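Long-range contacts in FdxN element excision controlling factor XisI (Anabaena variabilis ATCC 29413, PDB 2NVM), which probably helps control the site-specific excision of the fdxN element during rearrangement of nitrogen-fixation genes, acting in a complex with XisF and XisH: residues V43-I48 / Y56-C61; Q70-Y75 / I85-T90. One frame throughout, in Å; residues are numbered along the deposited sequence. Where two conformers were deposited one is given.

Contact 1. Residues V43-I48 / Y56-C61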
loop_
_atom_site.group_PDB
_atom_site.type_symbol
_atom_site.label_atom_id
_atom_site.label_comp_id
_atom_site.label_asym_id
_atom_site.label_seq_id
_atom_site.Cartn_x
_atom_site.Cartn_y
_atom_site.Cartn_z
ATOM N N VAL B 43 13.338 -4.928 -9.731
ATOM C CA VAL B 43 12.914 -4.157 -8.553
ATOM C C VAL B 43 12.556 -2.761 -9.079
ATOM O O VAL B 43 13.416 -2.062 -9.644
ATOM C CB VAL B 43 13.954 -4.092 -7.410
ATOM C CG1 VAL B 43 13.425 -3.220 -6.257
ATOM C CG2 VAL B 43 14.232 -5.492 -6.895
ATOM N N GLY B 44 11.259 -2.459 -8.993
ATOM C CA GLY B 44 10.685 -1.207 -9.450
ATOM C C GLY B 44 9.726 -0.650 -8.420
ATOM O O GLY B 44 9.099 -1.403 -7.675
ATOM N N ASP B 45 9.618 0.671 -8.414
ATOM C CA ASP B 45 8.758 1.420 -7.531
ATOM C C ASP B 45 7.333 1.455 -8.082
ATOM O O ASP B 45 7.155 1.465 -9.286
ATOM C CB ASP B 45 9.305 2.853 -7.355
ATOM C CG ASP B 45 10.647 2.897 -6.578
ATOM O OD1 ASP B 45 11.244 1.849 -6.237
ATOM O OD2 ASP B 45 11.114 4.002 -6.291
ATOM N N ARG B 46 6.352 1.390 -7.176
ATOM C CA ARG B 46 4.917 1.450 -7.502
ATOM C C ARG B 46 4.239 2.394 -6.502
ATOM O O ARG B 46 4.563 2.373 -5.308
ATOM C CB ARG B 46 4.199 0.084 -7.426
ATOM C CG ARG B 46 4.647 -1.034 -8.396
ATOM C CD ARG B 46 5.813 -1.839 -7.859
ATOM N NE ARG B 46 6.267 -2.900 -8.780
ATOM C CZ ARG B 46 5.836 -4.171 -8.827
ATOM N NH1 ARG B 46 4.891 -4.626 -8.012
ATOM N NH2 ARG B 46 6.359 -5.011 -9.721
ATOM N N LEU B 47 3.292 3.193 -6.993
ATOM C CA LEU B 47 2.526 4.163 -6.202
ATOM C C LEU B 47 1.100 3.618 -6.114
ATOM O O LEU B 47 0.560 3.177 -7.133
ATOM C CB LEU B 47 2.571 5.531 -6.897
ATOM C CG LEU B 47 2.220 6.784 -6.098
ATOM C CD1 LEU B 47 3.117 6.907 -4.872
ATOM C CD2 LEU B 47 2.349 8.038 -7.007
ATOM N N ILE B 48 0.517 3.612 -4.904
ATOM C CA ILE B 48 -0.836 3.069 -4.675
ATOM C C ILE B 48 -1.607 4.111 -3.864
ATOM O O ILE B 48 -1.438 4.229 -2.635
ATOM C CB ILE B 48 -0.818 1.659 -3.971
ATOM C CG1 ILE B 48 0.319 0.769 -4.513
ATOM C CG2 ILE B 48 -2.216 0.974 -4.072
ATOM C CD1 ILE B 48 0.360 -0.623 -3.943
ATOM N N TYR B 56 -2.393 5.965 1.149
ATOM C CA TYR B 56 -1.415 6.478 0.176
ATOM C C TYR B 56 -0.104 5.754 0.430
ATOM O O TYR B 56 0.519 5.963 1.472
ATOM C CB TYR B 56 -1.265 8.014 0.367
ATOM C CG TYR B 56 -2.612 8.719 0.347
ATOM C CD1 TYR B 56 -3.222 9.091 -0.860
ATOM C CD2 TYR B 56 -3.308 8.961 1.546
ATOM C CE1 TYR B 56 -4.500 9.711 -0.874
ATOM C CE2 TYR B 56 -4.578 9.587 1.543
ATOM C CZ TYR B 56 -5.171 9.945 0.342
ATOM O OH TYR B 56 -6.406 10.543 0.366
ATOM N N LEU B 57 0.326 4.926 -0.518
ATOM C CA LEU B 57 1.526 4.123 -0.341
ATOM C C LEU B 57 2.444 4.059 -1.555
ATOM O O LEU B 57 1.995 4.019 -2.681
ATOM C CB LEU B 57 1.086 2.733 0.113
ATOM C CG LEU B 57 2.179 1.706 0.472
ATOM C CD1 LEU B 57 1.865 0.982 1.779
ATOM C CD2 LEU B 57 2.456 0.756 -0.698
ATOM N N TRP B 58 3.737 4.052 -1.266
ATOM C CA TRP B 58 4.813 3.949 -2.208
ATOM C C TRP B 58 5.669 2.786 -1.726
ATOM O O TRP B 58 6.172 2.801 -0.589
ATOM C CB TRP B 58 5.579 5.294 -2.268
ATOM C CG TRP B 58 6.912 5.290 -2.944
ATOM C CD1 TRP B 58 7.338 4.435 -3.922
ATOM C CD2 TRP B 58 7.944 6.281 -2.808
ATOM N NE1 TRP B 58 8.591 4.782 -4.337
ATOM C CE2 TRP B 58 8.999 5.906 -3.682
ATOM C CE3 TRP B 58 8.099 7.431 -2.009
ATOM C CZ2 TRP B 58 10.203 6.636 -3.788
ATOM C CZ3 TRP B 58 9.311 8.176 -2.111
ATOM C CH2 TRP B 58 10.348 7.763 -2.996
ATOM N N LEU B 59 5.807 1.781 -2.597
ATOM C CA LEU B 59 6.636 0.614 -2.342
ATOM C C LEU B 59 7.490 0.282 -3.541
ATOM O O LEU B 59 7.269 0.816 -4.621
ATOM C CB LEU B 59 5.755 -0.587 -1.964
ATOM C CG LEU B 59 4.677 -1.165 -2.898
ATOM C CD1 LEU B 59 5.202 -1.741 -4.182
ATOM C CD2 LEU B 59 3.957 -2.280 -2.136
ATOM N N CYS B 60 8.476 -0.579 -3.324
ATOM C CA CYS B 60 9.289 -1.153 -4.400
ATOM C C CYS B 60 9.099 -2.678 -4.328
ATOM O O CYS B 60 8.962 -3.254 -3.246
ATOM C CB CYS B 60 10.749 -0.725 -4.357
ATOM S SG CYS B 60 11.625 -1.259 -2.982
ATOM N N CYS B 61 9.039 -3.306 -5.488
ATOM C CA CYS B 61 8.822 -4.735 -5.586
ATOM C C CYS B 61 9.477 -5.323 -6.833
ATOM O O CYS B 61 9.446 -4.708 -7.908
ATOM C CB CYS B 61 7.313 -5.006 -5.562
ATOM S SG CYS B 61 6.799 -6.712 -5.627
#
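Six backbone hydrogen bonds tie Gly44, Arg46 and Ile48 to Cys61, Leu59 and Leu57, each of these residues giving its N-H and lending its C=O to the partner opposite. This is the regular pattern of an antiparallel beta hairpin. The central pair is nearly ideal: Arg46 N reaches Leu59 O at 2.8 Å, almost along the C=O axis. At the open end Gly44 N lies 3.1 Å from Cys61 O, with a straight N-H (173°) but well above the carbonyl plane.

Between these pairs sit Asp45-Cys60 and Leu47-Trp58, whose side chains share one face. Trp58 CG is anti to its backbone N (chi1 166°), which carries the indole across toward Asp45, the partner of Cys60, so that NE1 meets Asp45 OD2 at 3.3 Å, a weak hydrogen bond. The carboxylate comes to the ring's edge, its plane turned 65° from the indole; its OD1 packs on Cys60 CB. Leu47 CD1 rests on Trp58 CB, 3.9 Å away.

On the other face Arg46 bends at its second torsion, laying CD 3.7 Å from Leu59 CD1 and one guanidinium face over Cys61 CB. NH1 of the buried Arg46 finds its partner across the dimer interface, Tyr75 OH of the second subunit. Beside it, Ile48 and Leu57 run the same way, Ile48 CD1 against Leu57 CD2.

Helix 4-23 covers the Trp58 face, Tyr20 meeting the indole edge-to-face, while strand 67-79 pairs with the other edge of 56-61 and the second subunit packs against Ile48, Leu57 and Leu59.

Contact 2. Residues Q70-Y75 / I85-T90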
loop_
_atom_site.group_PDB
_atom_site.type_symbol
_atom_site.label_atom_id
_atom_site.label_comp_id
_atom_site.label_asym_id
_atom_site.label_seq_id
_atom_site.Cartn_x
_atom_site.Cartn_y
_atom_site.Cartn_z
ATOM N N GLN B 70 10.281 -6.659 -1.516
ATOM C CA GLN B 70 8.893 -6.186 -1.363
ATOM C C GLN B 70 8.945 -5.295 -0.128
ATOM O O GLN B 70 8.764 -5.758 0.990
ATOM C CB GLN B 70 7.921 -7.357 -1.236
ATOM C CG GLN B 70 6.483 -6.948 -1.417
ATOM C CD GLN B 70 5.543 -8.154 -1.385
ATOM O OE1 GLN B 70 5.175 -8.684 -2.436
ATOM N NE2 GLN B 70 5.231 -8.639 -0.182
ATOM N N HIS B 71 9.216 -4.009 -0.373
ATOM C CA HIS B 71 9.518 -3.030 0.658
ATOM C C HIS B 71 8.702 -1.723 0.573
ATOM O O HIS B 71 8.673 -1.070 -0.460
ATOM C CB HIS B 71 11.057 -2.799 0.511
ATOM C CG HIS B 71 11.611 -1.668 1.308
ATOM N ND1 HIS B 71 11.616 -1.658 2.687
ATOM C CD2 HIS B 71 12.235 -0.535 0.919
ATOM C CE1 HIS B 71 12.182 -0.541 3.112
ATOM N NE2 HIS B 71 12.563 0.160 2.060
ATOM N N ILE B 72 8.066 -1.359 1.680
ATOM C CA ILE B 72 7.303 -0.093 1.818
ATOM C C ILE B 72 8.324 1.025 2.032
ATOM O O ILE B 72 9.177 0.897 2.917
ATOM C CB ILE B 72 6.279 -0.176 2.973
ATOM C CG1 ILE B 72 5.241 -1.273 2.636
ATOM C CG2 ILE B 72 5.606 1.222 3.247
ATOM C CD1 ILE B 72 4.205 -1.517 3.716
ATOM N N ILE B 73 8.243 2.073 1.188
ATOM C CA ILE B 73 9.127 3.248 1.222
ATOM C C ILE B 73 8.462 4.381 2.004
ATOM O O ILE B 73 9.075 4.983 2.883
ATOM C CB ILE B 73 9.428 3.824 -0.217
ATOM C CG1 ILE B 73 10.050 2.777 -1.150
ATOM C CG2 ILE B 73 10.340 5.061 -0.150
ATOM C CD1 ILE B 73 11.372 2.261 -0.701
ATOM N N LEU B 74 7.213 4.686 1.640
ATOM C CA LEU B 74 6.436 5.763 2.244
ATOM C C LEU B 74 4.983 5.337 2.314
ATOM O O LEU B 74 4.428 4.880 1.305
ATOM C CB LEU B 74 6.621 7.029 1.394
ATOM C CG LEU B 74 6.185 8.436 1.830
ATOM C CD1 LEU B 74 6.707 8.800 3.193
ATOM C CD2 LEU B 74 6.698 9.455 0.803
ATOM N N TYR B 75 4.395 5.457 3.508
ATOM C CA TYR B 75 3.019 5.072 3.754
ATOM C C TYR B 75 2.352 6.103 4.665
ATOM O O TYR B 75 2.798 6.343 5.789
ATOM C CB TYR B 75 2.941 3.620 4.305
ATOM C CG TYR B 75 1.561 3.132 4.709
ATOM C CD1 TYR B 75 0.390 3.537 4.010
ATOM C CD2 TYR B 75 1.415 2.170 5.726
ATOM C CE1 TYR B 75 -0.883 3.082 4.386
ATOM C CE2 TYR B 75 0.155 1.703 6.105
ATOM C CZ TYR B 75 -0.995 2.162 5.415
ATOM O OH TYR B 75 -2.246 1.717 5.745
ATOM N N ILE B 85 1.712 9.138 9.581
ATOM C CA ILE B 85 2.912 8.798 8.794
ATOM C C ILE B 85 3.330 7.441 9.373
ATOM O O ILE B 85 3.927 7.373 10.453
ATOM C CB ILE B 85 4.038 9.839 8.883
ATOM C CG1 ILE B 85 3.518 11.252 8.533
ATOM C CG2 ILE B 85 5.199 9.410 7.964
ATOM C CD1 ILE B 85 4.572 12.354 8.652
ATOM N N GLU B 86 2.937 6.372 8.670
ATOM C CA GLU B 86 3.225 4.978 9.060
ATOM C C GLU B 86 4.621 4.504 8.644
ATOM O O GLU B 86 5.152 3.592 9.234
ATOM C CB GLU B 86 2.191 4.035 8.445
ATOM C CG GLU B 86 0.699 4.351 8.723
ATOM C CD GLU B 86 0.224 4.137 10.148
ATOM O OE1 GLU B 86 1.017 3.989 11.092
ATOM O OE2 GLU B 86 -0.998 4.162 10.353
ATOM N N GLU B 87 5.176 5.065 7.581
ATOM C CA GLU B 87 6.515 4.711 7.106
ATOM C C GLU B 87 7.029 5.922 6.359
ATOM O O GLU B 87 6.275 6.520 5.580
ATOM C CB GLU B 87 6.462 3.468 6.199
ATOM C CG GLU B 87 7.824 2.956 5.672
ATOM C CD GLU B 87 8.814 2.527 6.773
ATOM O OE1 GLU B 87 8.409 1.783 7.686
ATOM O OE2 GLU B 87 10.009 2.921 6.703
ATOM N N ASP B 88 8.288 6.280 6.618
ATOM C CA ASP B 88 8.928 7.444 6.053
ATOM C C ASP B 88 10.368 7.135 5.656
ATOM O O ASP B 88 11.112 6.574 6.463
ATOM C CB ASP B 88 8.931 8.562 7.128
ATOM C CG ASP B 88 9.566 9.887 6.638
ATOM O OD1 ASP B 88 9.396 10.236 5.454
ATOM O OD2 ASP B 88 10.218 10.577 7.449
ATOM N N SER B 89 10.743 7.580 4.454
ATOM C CA SER B 89 12.088 7.456 3.852
ATOM C C SER B 89 12.863 8.801 3.710
ATOM O O SER B 89 13.995 8.803 3.222
ATOM C CB SER B 89 11.909 6.924 2.428
ATOM O OG SER B 89 11.080 7.821 1.679
ATOM N N THR B 90 12.249 9.913 4.122
ATOM C CA THR B 90 12.790 11.279 3.968
ATOM C C THR B 90 13.447 11.905 5.198
ATOM O O THR B 90 13.905 13.053 5.093
ATOM C CB THR B 90 11.630 12.233 3.523
ATOM O OG1 THR B 90 10.701 12.425 4.606
ATOM C CG2 THR B 90 10.897 11.672 2.308
HETATM O O HOH W 1 11.231 4.119 4.170
#
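The antiparallel hairpin of strands 67-79 and 82-87 carries a classic beta bulge here: Glu86 and Glu87 both face Tyr75, whose carbonyl oxygen takes both N-H groups, Glu86 N at 2.9 Å and Glu87 N on a lone pair; Tyr75 N returns a straighter bond (170°) to Glu87 O. A second classic bulge lies on strand 67-79 in its pairing with strand 55-61, where Ile73 and Leu74 both face Trp58.

Side chains follow the backbone. Glu86 runs alongside Tyr75, with Glu86 CB 3.4 Å from Tyr75 CD2 and the next carbon, CG, over one ring face, near the rim. Leu74, with CG anti to its backbone N (chi1 -168°), sends CD1 to within 3.3 Å of Glu87 O. Glu87 CG, anti to its backbone N (chi1 -178°), lies 3.7 Å from Ile72 CG2; the bend at the next torsion turns the carboxylate. A water donates to both Ile73 O and Glu87 OE2, bridging the strands where direct pairing has ended.

Farther out, the second subunit takes up the charged ends: its Arg68 and Arg46 form salt bridges with Glu86, and its Gln70 bonds Glu87 OE1. The Tyr75 hydroxyl is held by Gln55 of its own chain.

Beyond the strand, Asp88 makes an Asx turn leading to helix 93-100: its OD1 receives Thr90 N from above the carboxylate plane, and its OD2 accepts from Leu92 N. An alanine here would remove these carboxylate bonds and would probably loosen the turn. On its syn lone pair, Asp88 OD1 also takes Thr90 OG1, at 2.7 Å.

Overall arrangement
Contact 1 closes before contact 2 opens, so the chain lays down two successive hairpins of one mixed sheet, their centres about 9 Å apart. Strands 55-61 and 67-79 are neighbours and join them: Trp58 N and O probably hydrogen-bond to Leu74 O and Ile73 N, which places the bulge in 70-75 directly beside the tryptophan. Helix 4-23 spans both, touching Trp58 in contact 1 and Leu74 in contact 2, whereas helix 93-100 packs on Leu74, Ile85 and Asp88 of the second. Both also meet the second subunit, and contact 1 of one copy faces contact 2 of the other, so the sheet helps build the dimer.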